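PDB 4WES: nitrogenase molybdenum-iron protein beta chain from Clostridium pasteurianum, which forms, with the alpha chain, the molybdenum-iron component of nitrogenase, which reduces dinitrogen to ammonium, and shares an [8Fe-7S] cluster with that chain. Local coordinates for residues L317-P321 with Y340-T345; L241-A245 with D320-I324; F350-D355 with K367-E371. The contacts are given in a common frame with arbitrary orientation. Where two conformers were deposited one is given. Residue numbers count along the deposited sequence, not the author numbering.

Contact 1: L317-P321 with Y340-T345; sequences LLGDP and YVVTGT
Strand ends 317-318 and 341-343 pair as parallel neighbours, Leu-317 level with Val-341 (CA-CA 5.0 Å) and Leu-318 with Val-342 (CA-CA 4.7 Å); the turns that follow, to Pro-321 and Thr-345, stay in contact. Phi/psi are near -135/135 at Leu-317, Leu-318 and Val-342 and -137/113 at Val-341. The backbone hydrogen bonds follow the parallel pattern: Leu-317 N to Tyr-340 O 2.8 Å, Val-342 N to Leu-317 O 3.0 Å and Gly-319 N to Val-342 O 3.1 Å. Side chains alternate across the sheet. On one face Leu-317 CD1 meets Val-341 CG2 at 4.2 Å, beneath helix 321-333; on the other Leu-318 CD2 meets Val-342 CG1 at 4.1 Å, against helix 374-383. Both leucines are m at chi1 and both valines t. These strands flank helix 321-333 in a beta-alpha-beta crossover of a Rossmann-like parallel sheet, and the contact lies at their C-terminal ends. There Gly-319 (168/-153) leads to Asp-320, at the N-cap position of that helix but without a capping bond from its side chain. Thr-343 OG1 (chi1 t) donates to Gly-319 O at 2.7 Å and accepts from Thr-345 N at 3.1 Å, an ST turn. A water joins Asp-320 OD1 (2.7 Å), Thr-343 OG1 (3.2 Å) and Thr-345 OG1 (2.7 Å); Asp-320 OD2 is hydrogen-bonded to His-146 and Thr-345 OG1 to Ser-145. Pro-321 CG packs on Thr-345 CB at 3.6 Å.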
loop_
_atom_site.group_PDB
_atom_site.type_symbol
_atom_site.label_atom_id
_atom_site.label_comp_id
_atom_site.label_asym_id
_atom_site.label_seq_id
_atom_site.Cartn_x
_atom_site.Cartn_y
_atom_site.Cartn_z
ATOM N N LEU B 317 7.613 -17.164 1.268
ATOM C CA LEU B 317 7.076 -16.825 2.581
ATOM C C LEU B 317 8.044 -17.240 3.661
ATOM O O LEU B 317 8.542 -18.366 3.633
ATOM C CB LEU B 317 5.727 -17.561 2.883
ATOM C CG LEU B 317 4.596 -17.474 1.929
ATOM C CD1 LEU B 317 4.647 -18.594 0.937
ATOM C CD2 LEU B 317 3.338 -17.514 2.759
ATOM N N LEU B 318 8.306 -16.346 4.611
ATOM C CA LEU B 318 9.088 -16.684 5.785
ATOM C C LEU B 318 8.392 -16.145 7.000
ATOM O O LEU B 318 7.956 -14.993 7.007
ATOM C CB LEU B 318 10.509 -16.054 5.817
ATOM C CG LEU B 318 11.437 -16.417 4.685
ATOM C CD1 LEU B 318 11.319 -15.406 3.562
ATOM C CD2 LEU B 318 12.874 -16.541 5.229
ATOM N N GLY B 319 8.362 -16.927 8.078
ATOM C CA GLY B 319 7.834 -16.439 9.347
ATOM C C GLY B 319 7.606 -17.522 10.352
ATOM O O GLY B 319 8.292 -18.551 10.348
ATOM N N ASP B 320 6.672 -17.270 11.248
ATOM C CA ASP B 320 6.429 -18.141 12.371
ATOM C C ASP B 320 5.459 -19.252 11.953
ATOM O O ASP B 320 4.630 -19.089 11.052
ATOM C CB ASP B 320 5.893 -17.304 13.535
ATOM C CG ASP B 320 6.884 -16.316 14.041
ATOM O OD1 ASP B 320 8.108 -16.527 13.856
ATOM O OD2 ASP B 320 6.469 -15.314 14.679
ATOM N N PRO B 321 5.539 -20.435 12.600
ATOM C CA PRO B 321 4.914 -21.597 11.972
ATOM C C PRO B 321 3.406 -21.521 11.885
ATOM O O PRO B 321 2.822 -21.881 10.851
ATOM C CB PRO B 321 5.361 -22.787 12.835
ATOM C CG PRO B 321 6.452 -22.318 13.675
ATOM C CD PRO B 321 6.454 -20.807 13.686
ATOM N N TYR B 340 8.488 -21.069 -1.980
ATOM C CA TYR B 340 9.543 -21.201 -0.950
ATOM C C TYR B 340 8.862 -20.869 0.353
ATOM O O TYR B 340 8.280 -19.806 0.483
ATOM C CB TYR B 340 10.716 -20.259 -1.188
ATOM C CG TYR B 340 11.372 -20.409 -2.540
ATOM C CD1 TYR B 340 11.651 -21.662 -3.089
ATOM C CD2 TYR B 340 11.706 -19.304 -3.311
ATOM C CE1 TYR B 340 12.217 -21.788 -4.338
ATOM C CE2 TYR B 340 12.296 -19.429 -4.555
ATOM C CZ TYR B 340 12.553 -20.683 -5.050
ATOM O OH TYR B 340 13.107 -20.847 -6.304
ATOM N N VAL B 341 8.933 -21.777 1.325
ATOM C CA VAL B 341 8.151 -21.662 2.567
ATOM C C VAL B 341 9.077 -22.033 3.722
ATOM O O VAL B 341 9.474 -23.195 3.838
ATOM C CB VAL B 341 6.903 -22.548 2.548
ATOM C CG1 VAL B 341 5.997 -22.153 3.697
ATOM C CG2 VAL B 341 6.143 -22.458 1.237
ATOM N N VAL B 342 9.397 -21.055 4.573
ATOM C CA VAL B 342 10.407 -21.234 5.605
ATOM C C VAL B 342 9.973 -20.714 6.948
ATOM O O VAL B 342 9.379 -19.632 7.045
ATOM C CB VAL B 342 11.729 -20.553 5.171
ATOM C CG1 VAL B 342 12.757 -20.518 6.288
ATOM C CG2 VAL B 342 12.292 -21.274 3.964
ATOM N N THR B 343 10.301 -21.469 7.998
ATOM C CA THR B 343 10.262 -20.937 9.348
ATOM C C THR B 343 11.599 -21.185 10.027
ATOM O O THR B 343 12.230 -22.223 9.767
ATOM C CB THR B 343 9.120 -21.555 10.183
ATOM O OG1 THR B 343 9.099 -20.924 11.479
ATOM C CG2 THR B 343 9.238 -23.022 10.381
ATOM N N GLY B 344 11.988 -20.286 10.914
ATOM C CA GLY B 344 13.128 -20.533 11.775
ATOM C C GLY B 344 12.818 -21.348 13.008
ATOM O O GLY B 344 13.724 -21.796 13.699
ATOM N N THR B 345 11.536 -21.523 13.317
ATOM C CA THR B 345 11.140 -22.232 14.536
ATOM C C THR B 345 11.194 -23.739 14.264
ATOM O O THR B 345 10.622 -24.219 13.300
ATOM C CB THR B 345 9.738 -21.812 14.947
ATOM O OG1 THR B 345 9.750 -20.423 15.328
ATOM C CG2 THR B 345 9.252 -22.595 16.131
HETATM O O HOH W 1 9.960 -18.494 13.419
#

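Contact 2: L241-A245 with D320-I324; sequences LGSYA and DPDEI
This is a contact between two helix N-termini, in which an acidic side chain from the first turn of helix 321-333 accepts hydrogen bonds from the first turn of helix 243-257. Each helix follows a parallel strand, 314-318 and 237-241 respectively, so the contact brings together the C-terminal ends of strands in two different parallel sheets. Gly-242 and Asp-322 come closest along the backbones, CA-CA 4.9 Å. Gly-242 is the N-cap residue, at phi/psi 89/103; a CB there would lie 2.7 Å from Asp-322 OD2 and press on the preceding carbonyl, so the close approach depends on glycine. Helical angles begin at Ser-243 and at Pro-321, the latter after Asp-320 at the N-cap position. The first turn of helix 321-333 is closed by Ile-324 N to Asp-320 O at 2.9 Å, and Asp-320 N donates to Glu-323 OE2 at 2.8 Å. Asp-322, with chi1 m (-60°) and chi2 -40°, divides its carboxylate between two amides: Tyr-244 N to OD1 2.9 Å and Ala-245 N to OD2 3.0 Å. Tyr-244, chi1 m (-77°) and chi2 73°, lays one ring face over Pro-321 in a CH-pi contact, with CB of the proline 3.5 Å from the ring centroid and 10° off its normal. At the far end of the ring, Tyr-244 OH is hydrogen-bonded to the backbone N of Phe-350, bringing in helix 348-360. Amides at a helix N-terminus have no carbonyl of their own helix to bond, so Asp-322 satisfies two of them and places its negative charge at the positive end of the helix 243-257 dipole.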
loop_
_atom_site.group_PDB
_atom_site.type_symbol
_atom_site.label_atom_id
_atom_site.label_comp_id
_atom_site.label_asym_id
_atom_site.label_seq_id
_atom_site.Cartn_x
_atom_site.Cartn_y
_atom_site.Cartn_z
ATOM N N LEU B 241 -5.630 -21.615 19.229
ATOM C CA LEU B 241 -5.441 -21.149 17.869
ATOM C C LEU B 241 -3.959 -21.128 17.570
ATOM O O LEU B 241 -3.219 -20.292 18.117
ATOM C CB LEU B 241 -6.020 -19.767 17.669
ATOM C CG LEU B 241 -7.490 -19.562 18.038
ATOM C CD1 LEU B 241 -7.988 -18.202 17.606
ATOM C CD2 LEU B 241 -8.422 -20.632 17.511
ATOM N N GLY B 242 -3.517 -22.037 16.713
ATOM C CA GLY B 242 -2.097 -22.149 16.382
ATOM C C GLY B 242 -1.427 -23.087 17.364
ATOM O O GLY B 242 -1.113 -22.719 18.474
ATOM N N SER B 243 -1.152 -24.316 16.928
ATOM C CA SER B 243 -0.645 -25.319 17.854
ATOM C C SER B 243 0.698 -24.957 18.492
ATOM O O SER B 243 0.912 -25.255 19.669
ATOM C CB SER B 243 -0.580 -26.689 17.202
ATOM O OG SER B 243 0.386 -26.705 16.161
ATOM N N TYR B 244 1.594 -24.341 17.728
ATOM C CA TYR B 244 2.895 -24.031 18.292
ATOM C C TYR B 244 2.785 -23.077 19.472
ATOM O O TYR B 244 3.439 -23.263 20.510
ATOM C CB TYR B 244 3.839 -23.448 17.251
ATOM C CG TYR B 244 4.458 -24.428 16.282
ATOM C CD1 TYR B 244 3.715 -25.001 15.272
ATOM C CD2 TYR B 244 5.822 -24.703 16.335
ATOM C CE1 TYR B 244 4.292 -25.843 14.329
ATOM C CE2 TYR B 244 6.423 -25.523 15.390
ATOM C CZ TYR B 244 5.669 -26.092 14.391
ATOM O OH TYR B 244 6.259 -26.890 13.432
ATOM N N ALA B 245 2.018 -22.000 19.298
ATOM C CA ALA B 245 1.913 -20.988 20.325
ATOM C C ALA B 245 0.969 -21.386 21.470
ATOM O O ALA B 245 1.165 -20.926 22.598
ATOM C CB ALA B 245 1.434 -19.666 19.729
ATOM N N ASP B 320 6.672 -17.270 11.248
ATOM C CA ASP B 320 6.429 -18.141 12.371
ATOM C C ASP B 320 5.459 -19.252 11.953
ATOM O O ASP B 320 4.630 -19.089 11.052
ATOM C CB ASP B 320 5.893 -17.304 13.535
ATOM C CG ASP B 320 6.884 -16.316 14.041
ATOM O OD1 ASP B 320 8.108 -16.527 13.856
ATOM O OD2 ASP B 320 6.469 -15.314 14.679
ATOM N N PRO B 321 5.539 -20.435 12.600
ATOM C CA PRO B 321 4.914 -21.597 11.972
ATOM C C PRO B 321 3.406 -21.521 11.885
ATOM O O PRO B 321 2.822 -21.881 10.851
ATOM C CB PRO B 321 5.361 -22.787 12.835
ATOM C CG PRO B 321 6.452 -22.318 13.675
ATOM C CD PRO B 321 6.454 -20.807 13.686
ATOM N N ASP B 322 2.721 -21.094 12.959
ATOM C CA ASP B 322 1.263 -21.112 12.922
ATOM C C ASP B 322 0.731 -20.202 11.805
ATOM O O ASP B 322 -0.144 -20.582 11.026
ATOM C CB ASP B 322 0.658 -20.685 14.262
ATOM C CG ASP B 322 1.053 -21.582 15.443
ATOM O OD1 ASP B 322 1.103 -22.818 15.259
ATOM O OD2 ASP B 322 1.295 -21.007 16.541
ATOM N N GLU B 323 1.253 -18.975 11.771
ATOM C CA GLU B 323 0.810 -17.988 10.792
ATOM C C GLU B 323 1.169 -18.383 9.369
ATOM O O GLU B 323 0.389 -18.169 8.439
ATOM C CB GLU B 323 1.443 -16.587 11.134
ATOM C CG GLU B 323 2.974 -16.508 10.957
ATOM C CD GLU B 323 3.719 -15.192 11.360
ATOM O OE1 GLU B 323 2.974 -14.332 11.953
ATOM O OE2 GLU B 323 5.012 -15.007 10.952
ATOM N N ILE B 324 2.347 -18.981 9.187
ATOM C CA ILE B 324 2.784 -19.343 7.832
ATOM C C ILE B 324 2.066 -20.602 7.316
ATOM O O ILE B 324 1.791 -20.700 6.135
ATOM C CB ILE B 324 4.321 -19.458 7.754
ATOM C CG1 ILE B 324 4.987 -18.109 8.013
ATOM C CG2 ILE B 324 4.768 -20.032 6.418
ATOM C CD1 ILE B 324 4.660 -17.022 6.984
#

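Contact 3: F350-D355 with K367-E371; sequences FQKEID and KVKVE
Segment 350-355 of helix 348-360 packs along strand 367-370, nearly antiparallel to it, the short axes 8.5 Å apart at 162°; Gln-351 and Val-370 have the nearest CA atoms, at 6.7 Å. Lys-367 begins the extended strand with its CA-CB bond away from the helix. Val-368 (chi1 t) points toward it and has the largest share of the contact: CG2 lies 3.4 Å from Ile-354 CG2 and 3.8 Å from Asp-355 OD1, while CG1 lies 4.0 Å from Phe-350 CE1. Its carbonyl O accepts a weak hydrogen bond from Gln-351 NE2 at 3.4 Å, made possible by the glutamine's bent side chain (chi1 t, chi2 86°). The CA-CB bond of Lys-369 points away from the helix, and its NZ forms a salt bridge with Asp-376. Val-370 (chi1 t) sets CG2 3.6 Å from Phe-350 CD1, and its N donates at 2.9 Å to a water that donates to Gln-351 OE1 at 2.6 Å. Phe-350, chi1 t and chi2 -92°, thus reaches both valines; it also packs on Pro-321 and Ile-324. This is the second half of a beta-alpha-beta crossover, helix 348-360 linking parallel neighbours 337-343 and 367-370 of a Rossmann-like sheet, the latter outermost within this chain.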
loop_
_atom_site.group_PDB
_atom_site.type_symbol
_atom_site.label_atom_id
_atom_site.label_comp_id
_atom_site.label_asym_id
_atom_site.label_seq_id
_atom_site.Cartn_x
_atom_site.Cartn_y
_atom_site.Cartn_z
ATOM N N PHE B 350 5.180 -28.179 10.979
ATOM C CA PHE B 350 5.201 -27.228 9.849
ATOM C C PHE B 350 5.472 -27.954 8.550
ATOM O O PHE B 350 4.776 -27.761 7.536
ATOM C CB PHE B 350 6.269 -26.181 10.139
ATOM C CG PHE B 350 6.462 -25.149 9.070
ATOM C CD1 PHE B 350 7.401 -25.306 8.060
ATOM C CD2 PHE B 350 5.820 -23.930 9.146
ATOM C CE1 PHE B 350 7.651 -24.289 7.149
ATOM C CE2 PHE B 350 6.065 -22.942 8.253
ATOM C CZ PHE B 350 6.981 -23.103 7.245
ATOM N N GLN B 351 6.510 -28.785 8.544
ATOM C CA GLN B 351 6.857 -29.527 7.349
ATOM C C GLN B 351 5.711 -30.419 6.880
ATOM O O GLN B 351 5.358 -30.440 5.703
ATOM C CB GLN B 351 8.063 -30.409 7.651
ATOM C CG GLN B 351 8.644 -31.080 6.440
ATOM C CD GLN B 351 9.647 -30.190 5.740
ATOM O OE1 GLN B 351 10.534 -29.617 6.379
ATOM N NE2 GLN B 351 9.502 -30.050 4.440
ATOM N N LYS B 352 5.153 -31.164 7.817
ATOM C CA LYS B 352 4.068 -32.073 7.470
ATOM C C LYS B 352 2.855 -31.333 6.925
ATOM O O LYS B 352 2.279 -31.746 5.913
ATOM C CB LYS B 352 3.665 -32.893 8.690
ATOM C CG LYS B 352 4.674 -33.960 9.056
ATOM C CD LYS B 352 4.253 -34.686 10.324
ATOM C CE LYS B 352 5.372 -35.514 10.928
ATOM N NZ LYS B 352 4.991 -35.896 12.314
ATOM N N GLU B 353 2.452 -30.246 7.586
ATOM C CA GLU B 353 1.257 -29.536 7.165
ATOM C C GLU B 353 1.435 -28.858 5.813
ATOM O O GLU B 353 0.530 -28.883 4.983
ATOM C CB GLU B 353 0.821 -28.538 8.222
ATOM C CG GLU B 353 0.452 -29.171 9.532
ATOM C CD GLU B 353 -0.806 -29.951 9.436
ATOM O OE1 GLU B 353 -1.837 -29.382 9.007
ATOM O OE2 GLU B 353 -0.767 -31.137 9.818
ATOM N N ILE B 354 2.568 -28.212 5.595
ATOM C CA ILE B 354 2.854 -27.520 4.337
ATOM C C ILE B 354 2.955 -28.540 3.201
ATOM O O ILE B 354 2.372 -28.392 2.125
ATOM C CB ILE B 354 4.185 -26.700 4.382
ATOM C CG1 ILE B 354 4.190 -25.549 5.402
ATOM C CG2 ILE B 354 4.494 -26.135 3.005
ATOM C CD1 ILE B 354 3.113 -24.490 5.207
ATOM N N ASP B 355 3.726 -29.595 3.438
ATOM C CA ASP B 355 3.855 -30.618 2.416
ATOM C C ASP B 355 2.489 -31.176 2.028
ATOM O O ASP B 355 2.207 -31.415 0.843
ATOM C CB ASP B 355 4.764 -31.758 2.870
ATOM C CG ASP B 355 6.254 -31.418 2.851
ATOM O OD1 ASP B 355 6.661 -30.396 2.281
ATOM O OD2 ASP B 355 7.039 -32.258 3.386
ATOM N N LYS B 367 9.978 -25.596 -2.215
ATOM C CA LYS B 367 10.963 -25.877 -1.186
ATOM C C LYS B 367 10.394 -25.421 0.134
ATOM O O LYS B 367 10.068 -24.258 0.293
ATOM C CB LYS B 367 12.311 -25.200 -1.442
ATOM C CG LYS B 367 12.974 -25.599 -2.749
ATOM C CD LYS B 367 14.363 -24.983 -2.914
ATOM C CE LYS B 367 15.065 -25.476 -4.159
ATOM N NZ LYS B 367 16.441 -24.899 -4.257
ATOM N N VAL B 368 10.312 -26.338 1.080
ATOM C CA VAL B 368 9.797 -26.101 2.410
ATOM C C VAL B 368 10.908 -26.414 3.395
ATOM O O VAL B 368 11.507 -27.506 3.299
ATOM C CB VAL B 368 8.600 -27.020 2.661
ATOM C CG1 VAL B 368 8.055 -26.837 4.049
ATOM C CG2 VAL B 368 7.509 -26.795 1.622
ATOM N N LYS B 369 11.247 -25.511 4.294
ATOM C CA LYS B 369 12.331 -25.773 5.205
ATOM C C LYS B 369 12.021 -25.267 6.605
ATOM O O LYS B 369 11.645 -24.108 6.821
ATOM C CB LYS B 369 13.640 -25.155 4.718
ATOM C CG LYS B 369 14.843 -25.547 5.560
ATOM C CD LYS B 369 16.153 -25.054 4.958
ATOM C CE LYS B 369 17.312 -25.362 5.848
ATOM N NZ LYS B 369 18.603 -24.876 5.273
ATOM N N VAL B 370 12.209 -26.156 7.564
ATOM C CA VAL B 370 12.175 -25.852 8.983
ATOM C C VAL B 370 13.612 -25.523 9.426
ATOM O O VAL B 370 14.572 -26.204 9.024
ATOM C CB VAL B 370 11.616 -27.046 9.751
ATOM C CG1 VAL B 370 11.786 -26.910 11.247
ATOM C CG2 VAL B 370 10.156 -27.245 9.393
ATOM N N GLU B 371 13.765 -24.503 10.253
ATOM C CA GLU B 371 15.081 -24.016 10.615
ATOM C C GLU B 371 15.873 -23.578 9.374
ATOM O O GLU B 371 17.084 -23.750 9.293
ATOM C CB GLU B 371 15.849 -24.962 11.519
ATOM C CG GLU B 371 15.166 -25.206 12.850
ATOM C CD GLU B 371 15.993 -26.074 13.742
ATOM O OE1 GLU B 371 16.823 -25.556 14.518
ATOM O OE2 GLU B 371 15.852 -27.289 13.632
HETATM O O HOH W 2 12.999 -28.836 6.693
#

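In the fold
Contact 2 opens first in the chain, at 241-245, and spans the longest loop, 74 residues, before closing at 320-324. Contact 1 opens at 317-321, overlapping that closure by Asp-320 and Pro-321, and closes after helix 321-333; contact 3 follows in series. Thus contacts 1 and 2 interlock on one strand-to-helix turn, whereas contacts 1 and 3 belong to successive crossovers sharing strand 337-343. That strand lies between 314-318 and 367-370, the backbone of Val-341 being hydrogen-bonded to Lys-367 and Lys-369. Contact 2 ties this five-stranded sheet region to the four-stranded one holding 237-241. All three meet around Phe-350, which touches Thr-343, Pro-321 and Ile-324.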